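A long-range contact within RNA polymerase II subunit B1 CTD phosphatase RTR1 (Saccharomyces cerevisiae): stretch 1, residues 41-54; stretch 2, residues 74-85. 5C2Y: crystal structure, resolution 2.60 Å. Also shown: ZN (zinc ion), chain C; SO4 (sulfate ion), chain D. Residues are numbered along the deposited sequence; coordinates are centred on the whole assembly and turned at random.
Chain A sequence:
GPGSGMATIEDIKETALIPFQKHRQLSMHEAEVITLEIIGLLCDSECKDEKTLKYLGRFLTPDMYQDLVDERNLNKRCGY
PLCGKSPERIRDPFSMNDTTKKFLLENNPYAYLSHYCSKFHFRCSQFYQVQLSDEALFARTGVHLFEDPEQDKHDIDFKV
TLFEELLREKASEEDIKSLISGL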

# COMPACT_ATOMS: atom_id res chain seq x y z
N LEU A 41 6.89 -9.19 1.44
CA LEU A 41 7.18 -8.94 0.04
C LEU A 41 7.38 -7.45 -0.26
O LEU A 41 8.16 -7.07 -1.14
CB LEU A 41 6.04 -9.50 -0.81
CG LEU A 41 6.33 -10.26 -2.10
CD1 LEU A 41 6.99 -11.58 -1.79
CD2 LEU A 41 5.03 -10.50 -2.82
N LEU A 42 6.69 -6.59 0.48
CA LEU A 42 6.71 -5.17 0.14
C LEU A 42 7.54 -4.31 1.07
O LEU A 42 7.62 -3.10 0.87
CB LEU A 42 5.28 -4.63 0.10
CG LEU A 42 4.45 -5.04 -1.10
CD1 LEU A 42 3.25 -4.14 -1.23
CD2 LEU A 42 5.27 -4.96 -2.34
N CYS A 43 8.16 -4.91 2.08
CA CYS A 43 8.86 -4.11 3.10
C CYS A 43 10.20 -3.54 2.62
O CYS A 43 10.60 -2.46 3.05
CB CYS A 43 9.09 -4.93 4.37
SG CYS A 43 10.39 -6.22 4.29
N ASP A 44 10.89 -4.24 1.74
CA ASP A 44 12.18 -3.76 1.27
C ASP A 44 12.20 -3.58 -0.23
O ASP A 44 13.19 -3.14 -0.79
CB ASP A 44 13.30 -4.70 1.68
CG ASP A 44 14.59 -3.97 1.96
OD1 ASP A 44 14.57 -2.98 2.70
OD2 ASP A 44 15.64 -4.39 1.42
N SER A 45 11.10 -3.95 -0.87
CA SER A 45 10.97 -3.82 -2.31
C SER A 45 9.65 -3.13 -2.61
O SER A 45 8.86 -2.84 -1.71
CB SER A 45 11.05 -5.18 -2.99
OG SER A 45 10.04 -6.07 -2.55
N GLU A 46 9.41 -2.85 -3.88
CA GLU A 46 8.29 -2.01 -4.25
C GLU A 46 7.32 -2.74 -5.17
O GLU A 46 7.65 -3.78 -5.77
CB GLU A 46 8.82 -0.74 -4.90
CG GLU A 46 9.76 -1.04 -6.05
CD GLU A 46 10.23 0.19 -6.81
OE1 GLU A 46 11.35 0.67 -6.53
OE2 GLU A 46 9.47 0.68 -7.69
N CYS A 47 6.11 -2.21 -5.28
CA CYS A 47 5.15 -2.68 -6.26
C CYS A 47 5.63 -2.42 -7.66
O CYS A 47 6.14 -1.34 -7.96
CB CYS A 47 3.81 -1.99 -6.09
SG CYS A 47 2.78 -2.72 -4.87
N LYS A 48 5.40 -3.40 -8.53
CA LYS A 48 5.74 -3.26 -9.94
C LYS A 48 4.93 -2.10 -10.55
O LYS A 48 5.45 -1.31 -11.33
CB LYS A 48 5.50 -4.59 -10.67
CG LYS A 48 5.79 -4.59 -12.16
CD LYS A 48 7.27 -4.46 -12.45
CE LYS A 48 7.53 -4.41 -13.95
NZ LYS A 48 8.75 -3.63 -14.30
N ASP A 49 3.67 -1.96 -10.15
CA ASP A 49 2.76 -1.05 -10.82
C ASP A 49 1.46 -0.78 -10.05
O ASP A 49 1.19 -1.38 -9.01
CB ASP A 49 2.42 -1.61 -12.18
CG ASP A 49 1.87 -3.02 -12.11
OD1 ASP A 49 1.43 -3.45 -11.01
OD2 ASP A 49 1.86 -3.70 -13.16
N GLU A 50 0.63 0.10 -10.60
CA GLU A 50 -0.58 0.53 -9.92
C GLU A 50 -1.60 -0.58 -9.76
O GLU A 50 -2.41 -0.56 -8.83
CB GLU A 50 -1.19 1.68 -10.68
CG GLU A 50 -0.21 2.80 -10.94
CD GLU A 50 -0.92 4.04 -11.42
OE1 GLU A 50 -2.05 3.87 -11.92
OE2 GLU A 50 -0.35 5.16 -11.29
N LYS A 51 -1.56 -1.53 -10.68
CA LYS A 51 -2.48 -2.67 -10.70
C LYS A 51 -2.22 -3.58 -9.50
O LYS A 51 -3.14 -4.15 -8.91
CB LYS A 51 -2.30 -3.43 -12.02
CG LYS A 51 -3.28 -4.54 -12.32
CD LYS A 51 -3.13 -4.99 -13.79
CE LYS A 51 -1.67 -5.26 -14.18
NZ LYS A 51 -1.00 -4.09 -14.87
N THR A 52 -0.96 -3.70 -9.14
CA THR A 52 -0.58 -4.53 -8.01
C THR A 52 -0.96 -3.82 -6.71
O THR A 52 -1.62 -4.42 -5.84
CB THR A 52 0.92 -4.86 -8.05
OG1 THR A 52 1.19 -5.59 -9.25
CG2 THR A 52 1.33 -5.71 -6.88
N LEU A 53 -0.58 -2.55 -6.58
CA LEU A 53 -0.96 -1.76 -5.40
C LEU A 53 -2.47 -1.77 -5.21
O LEU A 53 -2.95 -1.91 -4.08
CB LEU A 53 -0.44 -0.33 -5.51
CG LEU A 53 -0.68 0.59 -4.31
CD1 LEU A 53 -0.09 0.04 -3.04
CD2 LEU A 53 -0.10 1.95 -4.55
N LYS A 54 -3.22 -1.65 -6.31
CA LYS A 54 -4.67 -1.67 -6.28
C LYS A 54 -5.20 -3.04 -5.92
O LYS A 54 -6.13 -3.17 -5.11
CB LYS A 54 -5.24 -1.24 -7.64
CG LYS A 54 -5.39 0.26 -7.82
CD LYS A 54 -5.20 0.68 -9.28
CE LYS A 54 -6.30 0.17 -10.20
NZ LYS A 54 -7.58 0.89 -10.00
N LEU A 74 11.56 1.82 8.28
CA LEU A 74 12.57 1.09 9.03
C LEU A 74 13.66 0.52 8.12
O LEU A 74 14.84 0.52 8.45
CB LEU A 74 11.91 -0.05 9.78
CG LEU A 74 12.45 -0.58 11.09
CD1 LEU A 74 12.01 0.34 12.21
CD2 LEU A 74 11.89 -1.98 11.29
N ASN A 75 13.22 0.00 6.98
CA ASN A 75 14.14 -0.43 5.94
C ASN A 75 14.55 0.73 5.05
O ASN A 75 14.93 0.51 3.90
CB ASN A 75 13.50 -1.51 5.08
CG ASN A 75 13.28 -2.80 5.83
OD1 ASN A 75 14.15 -3.67 5.83
ND2 ASN A 75 12.12 -2.94 6.44
N LYS A 76 14.43 1.94 5.58
CA LYS A 76 14.87 3.14 4.87
C LYS A 76 14.22 3.32 3.50
O LYS A 76 14.91 3.62 2.53
CB LYS A 76 16.39 3.12 4.69
CG LYS A 76 17.19 3.02 5.98
CD LYS A 76 18.64 2.69 5.67
CE LYS A 76 19.54 2.76 6.91
NZ LYS A 76 20.95 2.28 6.65
N ARG A 77 12.89 3.13 3.41
CA ARG A 77 12.18 3.30 2.14
C ARG A 77 10.98 4.22 2.28
O ARG A 77 10.35 4.25 3.33
CB ARG A 77 11.71 1.96 1.60
CG ARG A 77 12.78 0.91 1.62
CD ARG A 77 12.40 -0.27 0.79
NE ARG A 77 12.32 0.11 -0.62
CZ ARG A 77 13.27 -0.15 -1.51
NH1 ARG A 77 14.37 -0.80 -1.15
NH2 ARG A 77 13.11 0.25 -2.77
N CYS A 78 10.69 4.99 1.24
CA CYS A 78 9.47 5.80 1.17
C CYS A 78 8.25 4.98 1.57
O CYS A 78 8.15 3.80 1.24
CB CYS A 78 9.30 6.36 -0.24
SG CYS A 78 7.96 7.53 -0.48
N GLY A 79 7.33 5.57 2.31
CA GLY A 79 6.21 4.80 2.82
C GLY A 79 5.33 4.20 1.74
O GLY A 79 4.76 3.12 1.93
N TYR A 80 5.21 4.90 0.61
CA TYR A 80 4.31 4.50 -0.48
C TYR A 80 4.89 3.29 -1.20
O TYR A 80 6.03 3.33 -1.64
CB TYR A 80 4.12 5.68 -1.44
CG TYR A 80 2.98 5.58 -2.44
CD1 TYR A 80 1.71 5.19 -2.05
CD2 TYR A 80 3.17 5.93 -3.77
CE1 TYR A 80 0.66 5.14 -2.95
CE2 TYR A 80 2.14 5.88 -4.68
CZ TYR A 80 0.89 5.49 -4.26
OH TYR A 80 -0.13 5.45 -5.18
N PRO A 81 4.10 2.21 -1.34
CA PRO A 81 4.72 0.98 -1.86
C PRO A 81 5.21 1.02 -3.32
O PRO A 81 5.91 0.09 -3.71
CB PRO A 81 3.62 -0.08 -1.69
CG PRO A 81 2.78 0.43 -0.58
CD PRO A 81 2.78 1.94 -0.75
N LEU A 82 4.88 2.05 -4.09
CA LEU A 82 5.34 2.11 -5.48
C LEU A 82 6.70 2.77 -5.58
O LEU A 82 7.34 2.73 -6.62
CB LEU A 82 4.34 2.85 -6.38
CG LEU A 82 2.98 2.21 -6.74
CD1 LEU A 82 2.02 3.21 -7.33
CD2 LEU A 82 3.14 1.06 -7.69
N CYS A 83 7.16 3.38 -4.48
CA CYS A 83 8.38 4.19 -4.50
C CYS A 83 9.58 3.48 -3.93
O CYS A 83 9.51 2.92 -2.84
CB CYS A 83 8.17 5.48 -3.71
SG CYS A 83 9.64 6.54 -3.70
N GLY A 84 10.69 3.52 -4.66
CA GLY A 84 11.92 2.90 -4.23
C GLY A 84 12.93 3.86 -3.65
O GLY A 84 14.04 3.48 -3.31
N LYS A 85 12.56 5.13 -3.53
CA LYS A 85 13.41 6.11 -2.87
C LYS A 85 13.29 5.99 -1.34
O LYS A 85 12.44 5.26 -0.82
CB LYS A 85 13.03 7.53 -3.30
CG LYS A 85 13.38 7.90 -4.73
CD LYS A 85 12.56 9.12 -5.18
CE LYS A 85 13.37 10.39 -5.33
NZ LYS A 85 14.38 10.25 -6.43
ZN ZN C . 8.51 8.16 -2.69
S SO4 D . -9.70 -0.89 -11.65
O1 SO4 D . -9.07 0.03 -12.61
O2 SO4 D . -10.10 -0.16 -10.46
O3 SO4 D . -8.73 -1.94 -11.32
O4 SO4 D . -10.87 -1.53 -12.25

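Asn75, just past the end of a helix, turns its CB toward stretch 1, near the carbonyl of Cys43 (Asn75 CB to Cys43 O, 3.7 Å) and in tight contact with the carboxylate of Asp44 (Asn75 CB to Asp44 OD1, 3.0 Å). Arg77 also points toward stretch 1. Its guanidinium carries Asp44 O over one face, with Arg77 NH1 2.6 Å from Asp44 O, but the angle is too poor for a hydrogen bond; Glu46 OE1 lies near the guanidinium plane, 4.2 Å from Arg77 NH2, beyond salt-bridge range. Cys78, clear of stretch 1, binds zinc. Tyr80 opens a type I turn; its CE1 meets Leu53 CD2 at 3.6 Å. Pro81 O accepts the one hydrogen bond between the stretches, from Cys47 N (2.8 Å, 161°). Beside it, apolar side chains pack: the compact Pro81 ring lies against both Leu53 (Pro81 CG to Leu53 CD1, 3.8 Å) and Leu42 (Pro81 CB to Leu42 CD1, 4.1 Å). Leu82 starts away, yet its branched end returns, CD2 to Cys47 CB at 3.5 Å, CD1 to Leu53 CD2 at 3.7 Å, giving it the largest share (107 Å²) of the 682 Å² buried. Cys83 closes the turn and also binds zinc. At Gly84, CA lies 3.3 Å from Glu46 OE1; a CB would clash with that oxygen.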